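Local coordinates for protein ribosomal RNA small subunit methyltransferase Nep1 (Archaeoglobus fulgidus, PDB 3O7B) that probably methylates N1 of a pseudouridine in 16S ribosomal RNA, using S-adenosyl-L-methionine as methyl donor, in the biogenesis of the small ribosomal subunit, at residues Lys63-Asp68 and Lys138-Arg143; Glu106-Thr111 and Arg165-Leu170; Leu96-Pro101 and Thr123-Asn128; Ala35-Ile40 and Glu115-Asn120. All blocks are in the same frame, centred on the assembly; numbering follows the deposited sequence.

Contact 1: residues Lys63-Asp68 and Lys138-Arg143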
loop_
_atom_site.group_PDB
_atom_site.type_symbol
_atom_site.label_atom_id
_atom_site.label_comp_id
_atom_site.label_asym_id
_atom_site.label_seq_id
_atom_site.Cartn_x
_atom_site.Cartn_y
_atom_site.Cartn_z
ATOM N N LYS A 63 22.189 -2.068 -12.658
ATOM C CA LYS A 63 21.837 -2.555 -11.319
ATOM C C LYS A 63 20.573 -1.901 -10.739
ATOM O O LYS A 63 20.119 -2.273 -9.650
ATOM C CB LYS A 63 23.004 -2.322 -10.352
ATOM C CG LYS A 63 24.359 -2.847 -10.829
ATOM C CD LYS A 63 24.345 -4.352 -10.999
ATOM C CE LYS A 63 25.750 -4.890 -11.248
ATOM N NZ LYS A 63 26.589 -4.804 -10.028
ATOM N N ILE A 64 20.022 -0.932 -11.461
ATOM C CA ILE A 64 18.936 -0.091 -10.938
ATOM C C ILE A 64 17.579 -0.597 -11.424
ATOM O O ILE A 64 17.417 -0.992 -12.588
ATOM C CB ILE A 64 19.156 1.378 -11.338
ATOM C CG1 ILE A 64 20.412 1.925 -10.642
ATOM C CG2 ILE A 64 17.932 2.250 -10.991
ATOM C CD1 ILE A 64 20.894 3.265 -11.180
ATOM N N LEU A 65 16.610 -0.609 -10.505
ATOM C CA LEU A 65 15.246 -1.009 -10.836
ATOM C C LEU A 65 14.567 0.085 -11.665
ATOM O O LEU A 65 14.659 1.280 -11.354
ATOM C CB LEU A 65 14.448 -1.261 -9.550
ATOM C CG LEU A 65 13.232 -2.189 -9.614
ATOM C CD1 LEU A 65 13.626 -3.668 -9.810
ATOM C CD2 LEU A 65 12.435 -2.038 -8.323
ATOM N N LEU A 66 13.892 -0.332 -12.726
ATOM C CA LEU A 66 13.162 0.593 -13.585
ATOM C C LEU A 66 11.938 1.169 -12.863
ATOM O O LEU A 66 11.123 0.418 -12.320
ATOM C CB LEU A 66 12.765 -0.120 -14.885
ATOM C CG LEU A 66 12.161 0.751 -15.988
ATOM C CD1 LEU A 66 13.202 1.730 -16.542
ATOM C CD2 LEU A 66 11.540 -0.101 -17.104
ATOM N N ASP A 67 11.829 2.488 -12.877
ATOM C CA ASP A 67 10.832 3.219 -12.085
ATOM C C ASP A 67 10.458 4.428 -12.912
ATOM O O ASP A 67 11.275 5.343 -13.092
ATOM C CB ASP A 67 11.474 3.642 -10.753
ATOM C CG ASP A 67 10.534 4.457 -9.850
ATOM O OD1 ASP A 67 9.544 5.050 -10.324
ATOM O OD2 ASP A 67 10.813 4.520 -8.630
ATOM N N ASP A 68 9.230 4.439 -13.424
ATOM C CA ASP A 68 8.855 5.515 -14.340
ATOM C C ASP A 68 8.652 6.886 -13.694
ATOM O O ASP A 68 8.500 7.878 -14.408
ATOM C CB ASP A 68 7.718 5.104 -15.293
ATOM C CG ASP A 68 6.333 5.346 -14.746
ATOM O OD1 ASP A 68 6.147 5.598 -13.530
ATOM O OD2 ASP A 68 5.398 5.270 -15.576
ATOM N N LYS A 138 18.865 -5.656 -4.882
ATOM C CA LYS A 138 19.737 -6.673 -4.308
ATOM C C LYS A 138 19.296 -8.080 -4.729
ATOM O O LYS A 138 20.129 -8.929 -5.061
ATOM C CB LYS A 138 19.757 -6.549 -2.785
ATOM C CG LYS A 138 20.710 -7.526 -2.110
ATOM C CD LYS A 138 20.678 -7.370 -0.605
ATOM C CE LYS A 138 21.767 -8.228 0.022
ATOM N NZ LYS A 138 21.834 -7.982 1.490
ATOM N N LEU A 139 17.994 -8.336 -4.721
ATOM C CA LEU A 139 17.468 -9.614 -5.165
ATOM C C LEU A 139 17.868 -9.917 -6.617
ATOM O O LEU A 139 18.305 -11.038 -6.924
ATOM C CB LEU A 139 15.946 -9.627 -4.991
ATOM C CG LEU A 139 15.247 -10.847 -5.586
ATOM C CD1 LEU A 139 15.564 -12.113 -4.808
ATOM C CD2 LEU A 139 13.752 -10.597 -5.628
ATOM N N PHE A 140 17.756 -8.937 -7.509
ATOM C CA PHE A 140 18.118 -9.175 -8.913
ATOM C C PHE A 140 19.615 -9.447 -9.079
ATOM O O PHE A 140 20.018 -10.205 -9.973
ATOM C CB PHE A 140 17.658 -8.030 -9.815
ATOM C CG PHE A 140 16.216 -8.136 -10.244
ATOM C CD1 PHE A 140 15.172 -7.794 -9.382
ATOM C CD2 PHE A 140 15.898 -8.616 -11.511
ATOM C CE1 PHE A 140 13.827 -7.906 -9.790
ATOM C CE2 PHE A 140 14.570 -8.724 -11.926
ATOM C CZ PHE A 140 13.538 -8.370 -11.074
ATOM N N GLU A 141 20.423 -8.849 -8.210
ATOM C CA GLU A 141 21.875 -9.016 -8.233
ATOM C C GLU A 141 22.321 -10.346 -7.634
ATOM O O GLU A 141 23.107 -11.074 -8.252
ATOM C CB GLU A 141 22.523 -7.861 -7.470
ATOM C CG GLU A 141 24.039 -7.985 -7.287
ATOM C CD GLU A 141 24.822 -7.936 -8.588
ATOM O OE1 GLU A 141 24.303 -7.447 -9.623
ATOM O OE2 GLU A 141 25.994 -8.382 -8.566
ATOM N N GLU A 142 21.832 -10.656 -6.436
ATOM C CA GLU A 142 22.277 -11.812 -5.650
ATOM C C GLU A 142 21.426 -13.061 -5.860
ATOM O O GLU A 142 21.850 -14.169 -5.521
ATOM C CB GLU A 142 22.336 -11.452 -4.160
ATOM C CG GLU A 142 23.240 -10.251 -3.920
ATOM C CD GLU A 142 23.747 -10.087 -2.501
ATOM O OE1 GLU A 142 23.380 -10.869 -1.593
ATOM O OE2 GLU A 142 24.541 -9.146 -2.302
ATOM N N ARG A 143 20.218 -12.867 -6.403
ATOM C CA ARG A 143 19.264 -13.953 -6.784
ATOM C C ARG A 143 18.523 -14.580 -5.614
ATOM O O ARG A 143 17.571 -15.337 -5.800
ATOM C CB ARG A 143 19.927 -15.064 -7.637
ATOM C CG ARG A 143 20.772 -14.564 -8.796
ATOM C CD ARG A 143 20.055 -13.553 -9.653
ATOM N NE ARG A 143 18.975 -14.151 -10.440
ATOM C CZ ARG A 143 18.202 -13.467 -11.282
ATOM N NH1 ARG A 143 18.368 -12.157 -11.441
ATOM N NH2 ARG A 143 17.261 -14.098 -11.970
#
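K63 and E141 mark the closest approach of the two backbones, their CA atoms 7.2 Å apart, where the irregular segment 63-68 passes the last turn of helix 129-142. No hydrogen bond links the two segments, although L65 N bonds to E137 of the same helix. E141 has CG anti to the backbone N (chi1 174°) and bends at CG, bringing OE1 alongside the end of the lysine chain. OE1 lies 3.4 Å from K63 CE, while the salt bridge from K63 NZ to E141 OE1 is long, 3.5 Å. Deeper in, L65 CD1 meets F140 CE1 at 4.2 Å, approaching the ring obliquely, and F155 meets the same ring edge-to-face. The carbonyl of F140 is also held: R143 NH1 bonds to F140 O at 2.9 Å, in the carbonyl plane and on a lone pair. The chemistry is thus split between a buried apolar pair and an exposed ion pair, whose negative partner probably eases the repulsion between K63 and the nearby R60, although the bridge geometry suggests little directional grip.

Contact 2: residues Glu106-Thr111 and Arg165-Leu170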
loop_
_atom_site.group_PDB
_atom_site.type_symbol
_atom_site.label_atom_id
_atom_site.label_comp_id
_atom_site.label_asym_id
_atom_site.label_seq_id
_atom_site.Cartn_x
_atom_site.Cartn_y
_atom_site.Cartn_z
ATOM N N GLU A 106 1.354 -19.939 0.106
ATOM C CA GLU A 106 2.614 -19.479 -0.447
ATOM C C GLU A 106 2.375 -18.231 -1.288
ATOM O O GLU A 106 1.241 -17.967 -1.698
ATOM C CB GLU A 106 3.257 -20.544 -1.340
ATOM C CG GLU A 106 3.805 -21.777 -0.649
ATOM C CD GLU A 106 4.650 -22.614 -1.618
ATOM O OE1 GLU A 106 4.093 -23.214 -2.582
ATOM O OE2 GLU A 106 5.885 -22.660 -1.440
ATOM N N VAL A 107 3.452 -17.495 -1.558
ATOM C CA VAL A 107 3.417 -16.253 -2.322
ATOM C C VAL A 107 4.464 -16.244 -3.412
ATOM O O VAL A 107 5.649 -16.510 -3.160
ATOM C CB VAL A 107 3.649 -15.032 -1.390
ATOM C CG1 VAL A 107 3.684 -13.736 -2.185
ATOM C CG2 VAL A 107 2.570 -14.991 -0.347
ATOM N N TYR A 108 4.024 -15.962 -4.640
ATOM C CA TYR A 108 4.911 -15.845 -5.775
ATOM C C TYR A 108 4.686 -14.559 -6.521
ATOM O O TYR A 108 3.558 -14.037 -6.549
ATOM C CB TYR A 108 4.673 -16.989 -6.779
ATOM C CG TYR A 108 4.975 -18.360 -6.239
ATOM C CD1 TYR A 108 6.249 -18.897 -6.371
ATOM C CD2 TYR A 108 4.005 -19.101 -5.580
ATOM C CE1 TYR A 108 6.543 -20.163 -5.890
ATOM C CE2 TYR A 108 4.293 -20.380 -5.099
ATOM C CZ TYR A 108 5.573 -20.889 -5.262
ATOM O OH TYR A 108 5.910 -22.151 -4.790
ATOM N N VAL A 109 5.746 -14.077 -7.155
ATOM C CA VAL A 109 5.659 -12.941 -8.046
ATOM C C VAL A 109 6.183 -13.402 -9.406
ATOM O O VAL A 109 7.304 -13.906 -9.505
ATOM C CB VAL A 109 6.486 -11.738 -7.527
ATOM C CG1 VAL A 109 6.474 -10.589 -8.546
ATOM C CG2 VAL A 109 5.948 -11.257 -6.186
ATOM N N HIS A 110 5.346 -13.282 -10.437
ATOM C CA HIS A 110 5.739 -13.523 -11.811
ATOM C C HIS A 110 5.962 -12.156 -12.427
ATOM O O HIS A 110 5.081 -11.286 -12.332
ATOM C CB HIS A 110 4.597 -14.307 -12.480
ATOM C CG HIS A 110 4.532 -14.196 -13.968
ATOM N ND1 HIS A 110 5.226 -15.020 -14.836
ATOM C CD2 HIS A 110 3.771 -13.382 -14.736
ATOM C CE1 HIS A 110 4.901 -14.694 -16.079
ATOM N NE2 HIS A 110 4.024 -13.705 -16.045
ATOM N N THR A 111 7.127 -11.926 -13.007
ATOM C CA THR A 111 7.422 -10.607 -13.559
ATOM C C THR A 111 7.009 -10.505 -15.033
ATOM O O THR A 111 6.731 -11.530 -15.689
ATOM C CB THR A 111 8.903 -10.235 -13.440
ATOM O OG1 THR A 111 9.641 -11.017 -14.392
ATOM C CG2 THR A 111 9.431 -10.500 -12.043
ATOM N N ARG A 165 0.911 -25.796 -10.823
ATOM C CA ARG A 165 0.693 -27.252 -10.751
ATOM C C ARG A 165 0.012 -27.646 -9.452
ATOM O O ARG A 165 0.434 -27.220 -8.376
ATOM C CB ARG A 165 2.027 -28.013 -10.777
ATOM C CG ARG A 165 2.566 -28.369 -12.120
ATOM C CD ARG A 165 3.907 -29.129 -11.992
ATOM N NE ARG A 165 3.747 -30.561 -11.733
ATOM C CZ ARG A 165 4.327 -31.254 -10.751
ATOM N NH1 ARG A 165 5.137 -30.666 -9.880
ATOM N NH2 ARG A 165 4.090 -32.557 -10.646
ATOM N N GLY A 166 -1.025 -28.472 -9.540
ATOM C CA GLY A 166 -1.681 -29.033 -8.359
ATOM C C GLY A 166 -2.602 -28.098 -7.602
ATOM O O GLY A 166 -3.094 -28.432 -6.526
ATOM N N ARG A 167 -2.860 -26.930 -8.191
ATOM C CA ARG A 167 -3.729 -25.945 -7.570
ATOM C C ARG A 167 -4.775 -25.514 -8.589
ATOM O O ARG A 167 -4.466 -25.432 -9.764
ATOM C CB ARG A 167 -2.902 -24.735 -7.124
ATOM C CG ARG A 167 -1.943 -25.026 -5.979
ATOM C CD ARG A 167 -0.868 -23.946 -5.889
ATOM N NE ARG A 167 -0.081 -24.146 -4.672
ATOM C CZ ARG A 167 1.214 -23.881 -4.542
ATOM N NH1 ARG A 167 1.924 -23.401 -5.544
ATOM N NH2 ARG A 167 1.801 -24.116 -3.374
ATOM N N ASP A 168 -5.983 -25.210 -8.119
ATOM C CA ASP A 168 -7.068 -24.657 -8.957
ATOM C C ASP A 168 -6.776 -23.177 -9.234
ATOM O O ASP A 168 -6.835 -22.352 -8.306
ATOM C CB ASP A 168 -8.407 -24.744 -8.213
ATOM C CG ASP A 168 -8.950 -26.159 -8.109
ATOM O OD1 ASP A 168 -8.720 -26.956 -9.038
ATOM O OD2 ASP A 168 -9.633 -26.448 -7.096
ATOM N N VAL A 169 -6.475 -22.832 -10.477
ATOM C CA VAL A 169 -6.133 -21.461 -10.828
ATOM C C VAL A 169 -7.368 -20.590 -10.909
ATOM O O VAL A 169 -8.320 -20.898 -11.668
ATOM C CB VAL A 169 -5.335 -21.355 -12.147
ATOM C CG1 VAL A 169 -5.094 -19.895 -12.517
ATOM C CG2 VAL A 169 -4.014 -22.094 -12.021
ATOM N N LEU A 170 -7.369 -19.496 -10.148
ATOM C CA LEU A 170 -8.436 -18.500 -10.186
ATOM C C LEU A 170 -7.827 -17.215 -10.698
ATOM O O LEU A 170 -6.984 -16.615 -10.012
ATOM C CB LEU A 170 -9.028 -18.320 -8.789
ATOM C CG LEU A 170 -9.484 -19.567 -8.048
ATOM C CD1 LEU A 170 -9.927 -19.200 -6.634
ATOM C CD2 LEU A 170 -10.640 -20.268 -8.805
HETATM O O HOH W 1 4.289 -23.908 -6.309
#
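E106 and R167 form the tight part of this contact, a salt bridge made by two long arms that cross at about a right angle. R167 NH2 donates to E106 OE1 at 2.6 Å, with an N-H...O angle of 156°. The oxygen accepts on its anti lone pair and lies near the guanidinium plane, although the carboxylate itself is turned 57° from that plane. R167 runs extended from CG to NE, which lets its head reach a strand whose backbone stays distant: the CA atoms of E106 and R167 are 11.5 Å apart. The looser side lies toward Y108. R167 NH1 stands obliquely to its ring, 3.9 Å from Y108 CE2, and a water mediates between the two groups, 2.8 Å from Y108 OH and only weakly bonded to R167 NH1. Further guanidinium bonds go to the carbonyls of G27 and I163. A leucine in place of R167 would probably leave the E106 carboxylate without its charge mate and take a donor from each of those two carbonyls. In the sheet, strands 28-35 and 189-194 lie between 105-111 and 168-172, and R167, just ahead of the latter, packs on A29 and A190 as it spans them. On the other face of strand 105-111, V107 packs against helix 87-98.

Contact 3: residues Leu96-Pro101 and Thr123-Asn128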
loop_
_atom_site.group_PDB
_atom_site.type_symbol
_atom_site.label_atom_id
_atom_site.label_comp_id
_atom_site.label_asym_id
_atom_site.label_seq_id
_atom_site.Cartn_x
_atom_site.Cartn_y
_atom_site.Cartn_z
ATOM N N LEU A 96 0.219 -5.876 1.975
ATOM C CA LEU A 96 -1.078 -6.231 2.513
ATOM C C LEU A 96 -1.217 -7.739 2.685
ATOM O O LEU A 96 -1.651 -8.224 3.721
ATOM C CB LEU A 96 -2.195 -5.697 1.626
ATOM C CG LEU A 96 -3.602 -6.150 1.995
ATOM C CD1 LEU A 96 -3.925 -5.835 3.484
ATOM C CD2 LEU A 96 -4.579 -5.480 1.091
ATOM N N LEU A 97 -0.888 -8.477 1.628
ATOM C CA LEU A 97 -1.050 -9.915 1.676
ATOM C C LEU A 97 -0.241 -10.542 2.818
ATOM O O LEU A 97 -0.758 -11.366 3.581
ATOM C CB LEU A 97 -0.621 -10.509 0.323
ATOM C CG LEU A 97 -0.873 -12.009 0.234
ATOM C CD1 LEU A 97 -2.375 -12.348 0.276
ATOM C CD2 LEU A 97 -0.258 -12.544 -1.037
ATOM N N LEU A 98 1.020 -10.140 2.944
ATOM C CA LEU A 98 1.879 -10.746 3.949
ATOM C C LEU A 98 1.504 -10.326 5.377
ATOM O O LEU A 98 1.883 -11.012 6.338
ATOM C CB LEU A 98 3.341 -10.482 3.636
ATOM C CG LEU A 98 3.859 -11.156 2.349
ATOM C CD1 LEU A 98 5.164 -10.498 1.921
ATOM C CD2 LEU A 98 4.070 -12.619 2.594
ATOM N N ASP A 99 0.749 -9.231 5.498
ATOM C CA ASP A 99 0.217 -8.784 6.807
ATOM C C ASP A 99 -0.915 -9.681 7.325
ATOM O O ASP A 99 -1.319 -9.575 8.487
ATOM C CB ASP A 99 -0.330 -7.349 6.702
ATOM C CG ASP A 99 0.765 -6.268 6.630
ATOM O OD1 ASP A 99 1.970 -6.533 6.879
ATOM O OD2 ASP A 99 0.394 -5.098 6.311
ATOM N N SER A 100 -1.476 -10.528 6.467
ATOM C CA SER A 100 -2.557 -11.438 6.869
ATOM C C SER A 100 -2.109 -12.340 8.020
ATOM O O SER A 100 -0.981 -12.840 8.019
ATOM C CB SER A 100 -2.992 -12.323 5.692
ATOM O OG SER A 100 -3.929 -13.305 6.134
ATOM N N PRO A 101 -3.005 -12.581 8.997
ATOM C CA PRO A 101 -2.638 -13.547 10.037
ATOM C C PRO A 101 -2.729 -15.015 9.578
ATOM O O PRO A 101 -2.284 -15.914 10.287
ATOM C CB PRO A 101 -3.658 -13.267 11.140
ATOM C CG PRO A 101 -4.850 -12.835 10.419
ATOM C CD PRO A 101 -4.336 -12.002 9.240
ATOM N N THR A 123 8.439 -13.631 5.437
ATOM C CA THR A 123 9.245 -12.459 5.101
ATOM C C THR A 123 8.551 -11.150 5.503
ATOM O O THR A 123 7.364 -10.952 5.217
ATOM C CB THR A 123 9.541 -12.432 3.577
ATOM O OG1 THR A 123 10.294 -13.598 3.248
ATOM C CG2 THR A 123 10.341 -11.206 3.175
ATOM N N ARG A 124 9.290 -10.258 6.173
ATOM C CA ARG A 124 8.824 -8.903 6.451
ATOM C C ARG A 124 9.456 -7.985 5.430
ATOM O O ARG A 124 10.650 -7.679 5.515
ATOM C CB ARG A 124 9.245 -8.438 7.855
ATOM C CG ARG A 124 8.655 -9.196 9.031
ATOM C CD ARG A 124 8.986 -8.450 10.361
ATOM N NE ARG A 124 10.350 -7.910 10.386
ATOM C CZ ARG A 124 11.419 -8.549 10.874
ATOM N NH1 ARG A 124 11.282 -9.753 11.409
ATOM N NH2 ARG A 124 12.624 -7.970 10.827
ATOM N N LEU A 125 8.680 -7.550 4.449
ATOM C CA LEU A 125 9.221 -6.677 3.416
ATOM C C LEU A 125 9.316 -5.258 3.947
ATOM O O LEU A 125 8.493 -4.881 4.791
ATOM C CB LEU A 125 8.327 -6.682 2.167
ATOM C CG LEU A 125 8.360 -7.983 1.371
ATOM C CD1 LEU A 125 7.212 -7.951 0.374
ATOM C CD2 LEU A 125 9.692 -8.241 0.678
ATOM N N PRO A 126 10.271 -4.465 3.427
ATOM C CA PRO A 126 10.320 -3.043 3.824
ATOM C C PRO A 126 9.017 -2.347 3.445
ATOM O O PRO A 126 8.524 -2.476 2.317
ATOM C CB PRO A 126 11.478 -2.477 2.998
ATOM C CG PRO A 126 12.296 -3.673 2.591
ATOM C CD PRO A 126 11.337 -4.807 2.464
ATOM N N ARG A 127 8.476 -1.591 4.388
ATOM C CA ARG A 127 7.248 -0.842 4.165
ATOM C C ARG A 127 7.498 0.458 3.411
ATOM O O ARG A 127 6.604 0.959 2.722
ATOM C CB ARG A 127 6.517 -0.629 5.489
ATOM C CG ARG A 127 6.283 -1.993 6.156
ATOM C CD ARG A 127 5.285 -1.915 7.231
ATOM N NE ARG A 127 3.913 -1.870 6.737
ATOM C CZ ARG A 127 3.153 -2.936 6.490
ATOM N NH1 ARG A 127 3.648 -4.169 6.591
ATOM N NH2 ARG A 127 1.904 -2.760 6.121
ATOM N N ASN A 128 8.720 0.973 3.523
ATOM C CA ASN A 128 9.120 2.153 2.794
ATOM C C ASN A 128 9.478 1.729 1.379
ATOM O O ASN A 128 10.303 0.827 1.177
ATOM C CB ASN A 128 10.307 2.817 3.489
ATOM C CG ASN A 128 10.853 3.972 2.705
ATOM O OD1 ASN A 128 11.601 3.783 1.743
ATOM N ND2 ASN A 128 10.462 5.180 3.077
#
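The carboxylate of D99 and the guanidinium of R127 meet edge to edge and nearly coplanar, their planes 16° apart, so neither face of the arginine is used in this pairing. The grip is end-on and twofold: R127 NH1 reaches D99 OD1 at 2.9 Å, R127 NH2 reaches D99 OD2 at 2.8 Å, and each oxygen offers its syn lone pair. A bend at chi3 (78°) sets the arginine head against the aspartate. The pair ties the end of helix 87-98 to the loop leading into helix 129-142, which N128 N-caps, at the interface of the homodimer: T223 of the second subunit also hydrogen-bonds to D99 OD2. With an alanine in place of D99, R127 would probably lose its charge mate and turn more freely, and the T223 hydroxyl of the second subunit would lose this acceptor. L98 CD1 touches L125 CD1 at 3.6 Å and lies 4.0 Å from T123 O. L125 also packs on L94 and L95, and Q92 of the second subunit bonds to R127 O.

Contact 4: residues Ala35-Ile40 and Glu115-Asn120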
loop_
_atom_site.group_PDB
_atom_site.type_symbol
_atom_site.label_atom_id
_atom_site.label_comp_id
_atom_site.label_asym_id
_atom_site.label_seq_id
_atom_site.Cartn_x
_atom_site.Cartn_y
_atom_site.Cartn_z
ATOM N N ALA A 35 4.212 -8.725 -12.898
ATOM C CA ALA A 35 4.611 -7.621 -12.017
ATOM C C ALA A 35 5.631 -6.744 -12.709
ATOM O O ALA A 35 6.545 -7.218 -13.412
ATOM C CB ALA A 35 5.138 -8.133 -10.706
ATOM N N SER A 36 5.469 -5.443 -12.513
ATOM C CA SER A 36 6.228 -4.422 -13.203
ATOM C C SER A 36 7.555 -4.220 -12.477
ATOM O O SER A 36 7.812 -3.171 -11.849
ATOM C CB SER A 36 5.381 -3.145 -13.232
ATOM O OG SER A 36 5.906 -2.185 -14.121
ATOM N N LEU A 37 8.398 -5.249 -12.561
ATOM C CA LEU A 37 9.600 -5.364 -11.762
ATOM C C LEU A 37 10.728 -5.858 -12.661
ATOM O O LEU A 37 10.745 -7.022 -13.080
ATOM C CB LEU A 37 9.307 -6.355 -10.650
ATOM C CG LEU A 37 10.083 -6.460 -9.367
ATOM C CD1 LEU A 37 9.874 -5.198 -8.547
ATOM C CD2 LEU A 37 9.543 -7.661 -8.636
ATOM N N GLU A 38 11.648 -4.956 -12.972
ATOM C CA GLU A 38 12.791 -5.264 -13.830
ATOM C C GLU A 38 13.891 -4.237 -13.645
ATOM O O GLU A 38 13.624 -3.084 -13.263
ATOM C CB GLU A 38 12.360 -5.299 -15.310
ATOM C CG GLU A 38 12.082 -3.938 -15.937
ATOM C CD GLU A 38 11.424 -4.052 -17.289
ATOM O OE1 GLU A 38 11.995 -4.767 -18.147
ATOM O OE2 GLU A 38 10.351 -3.451 -17.496
ATOM N N LEU A 39 15.120 -4.643 -13.949
ATOM C CA LEU A 39 16.230 -3.712 -14.008
ATOM C C LEU A 39 16.163 -2.886 -15.298
ATOM O O LEU A 39 15.474 -3.257 -16.251
ATOM C CB LEU A 39 17.563 -4.463 -13.896
ATOM C CG LEU A 39 17.755 -5.271 -12.610
ATOM C CD1 LEU A 39 19.057 -6.057 -12.654
ATOM C CD2 LEU A 39 17.687 -4.368 -11.384
ATOM N N ILE A 40 16.856 -1.756 -15.317
ATOM C CA ILE A 40 16.819 -0.882 -16.488
ATOM C C ILE A 40 17.280 -1.678 -17.728
ATOM O O ILE A 40 18.376 -2.250 -17.707
ATOM C CB ILE A 40 17.672 0.392 -16.261
ATOM C CG1 ILE A 40 17.035 1.263 -15.160
ATOM C CG2 ILE A 40 17.781 1.204 -17.559
ATOM C CD1 ILE A 40 17.885 2.452 -14.715
ATOM N N GLU A 115 10.038 -14.098 -15.167
ATOM C CA GLU A 115 10.785 -14.649 -14.039
ATOM C C GLU A 115 9.827 -14.971 -12.895
ATOM O O GLU A 115 8.781 -14.322 -12.763
ATOM C CB GLU A 115 11.840 -13.665 -13.552
ATOM C CG GLU A 115 12.852 -13.297 -14.602
ATOM C CD GLU A 115 13.266 -11.853 -14.508
ATOM O OE1 GLU A 115 12.372 -10.965 -14.449
ATOM O OE2 GLU A 115 14.488 -11.596 -14.501
ATOM N N ILE A 116 10.180 -15.961 -12.086
ATOM C CA ILE A 116 9.379 -16.409 -10.969
ATOM C C ILE A 116 10.161 -16.136 -9.679
ATOM O O ILE A 116 11.281 -16.631 -9.516
ATOM C CB ILE A 116 9.030 -17.926 -11.089
ATOM C CG1 ILE A 116 8.157 -18.208 -12.335
ATOM C CG2 ILE A 116 8.343 -18.422 -9.846
ATOM C CD1 ILE A 116 6.837 -17.442 -12.365
ATOM N N ILE A 117 9.574 -15.341 -8.787
ATOM C CA ILE A 117 10.152 -15.061 -7.480
ATOM C C ILE A 117 9.273 -15.674 -6.408
ATOM O O ILE A 117 8.051 -15.465 -6.375
ATOM C CB ILE A 117 10.260 -13.533 -7.261
ATOM C CG1 ILE A 117 11.145 -12.882 -8.318
ATOM C CG2 ILE A 117 10.711 -13.219 -5.824
ATOM C CD1 ILE A 117 10.933 -11.373 -8.474
ATOM N N TRP A 118 9.884 -16.457 -5.531
ATOM C CA TRP A 118 9.192 -17.016 -4.394
ATOM C C TRP A 118 9.475 -16.122 -3.177
ATOM O O TRP A 118 10.637 -15.750 -2.951
ATOM C CB TRP A 118 9.692 -18.448 -4.139
ATOM C CG TRP A 118 9.148 -19.071 -2.894
ATOM C CD1 TRP A 118 7.909 -19.600 -2.721
ATOM C CD2 TRP A 118 9.838 -19.253 -1.646
ATOM N NE1 TRP A 118 7.768 -20.081 -1.443
ATOM C CE2 TRP A 118 8.943 -19.886 -0.763
ATOM C CE3 TRP A 118 11.123 -18.932 -1.190
ATOM C CZ2 TRP A 118 9.286 -20.224 0.554
ATOM C CZ3 TRP A 118 11.459 -19.250 0.136
ATOM C CH2 TRP A 118 10.545 -19.897 0.981
ATOM N N VAL A 119 8.424 -15.785 -2.433
ATOM C CA VAL A 119 8.530 -14.986 -1.209
ATOM C C VAL A 119 8.078 -15.842 -0.036
ATOM O O VAL A 119 6.916 -16.220 0.042
ATOM C CB VAL A 119 7.675 -13.676 -1.293
ATOM C CG1 VAL A 119 7.896 -12.822 -0.050
ATOM C CG2 VAL A 119 8.027 -12.867 -2.540
ATOM N N ASN A 120 9.007 -16.173 0.871
ATOM C CA ASN A 120 8.679 -16.896 2.081
ATOM C C ASN A 120 7.539 -16.193 2.805
ATOM O O ASN A 120 7.546 -14.974 2.959
ATOM C CB ASN A 120 9.944 -16.933 2.953
ATOM C CG ASN A 120 9.829 -17.841 4.173
ATOM O OD1 ASN A 120 8.793 -17.946 4.818
ATOM N ND2 ASN A 120 10.958 -18.477 4.516
#
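Two chi1 rotations bring L37 and I117 together: L37 has CG anti to its backbone N (-160°), whereas I117 has CG1 anti to its carbonyl carbon (-60°) and an extended continuation to CD1. The branches thus meet at their ends, L37 CD2 against I117 CD1 at 4.0 Å, with the two side chains crossing at about a right angle. This is a slender apolar touch, and no hydrogen bond reinforces it. Beside it, L37 O faces E115 OE1 at 4.5 Å, too far for a bond and with acceptors on both sides. E115 OE1 instead receives the hydroxyl of T111, while the buried L37 O finds no partner in the model. The loop is shaped locally by an inverse gamma turn centred on S36, closed by a weak bond from L37 N to A35 O at 2.8 Å. S36 OG in turn bonds to K83 O and R86 N, joining the turn to the chain near R86, a predicted rRNA-contacting residue whose side chain is about 9 Å from that of L37. M136 and F140 of helix 129-142 also pack on L37, and I153 and F155 on I117. In this SPOUT methyltransferase, the chain leaving the C-terminal end of strand 28-35, in the parallel part of the sheet, packs against strand 116-119, the second arm of the hairpin with 105-111, where the sheet turns antiparallel.

How the contacts relate
Contact 4 is the hub of the set. Its loop pairs with contact 1 through probable backbone hydrogen bonds, such as L66 N to E38 O at 2.8 Å, and its strand joins contact 2 through V109 O to I117 N at 2.8 Å. Contact 3 reaches contacts 2 and 4 by packing, L97 CD2 to V107 CG2 at 3.8 Å and L98 CD1 to V119 CG1 at 4.1 Å. Contacts 1 and 2 do not touch, their centres being 23 Å apart. The side chains of L65 in contact 1 and L37 in contact 4 each lie about 9 Å from that of R86, predicted to interact with rRNA, whereas strand 168-172, begun in contact 2, ends at F172 of the S-adenosylhomocysteine pocket.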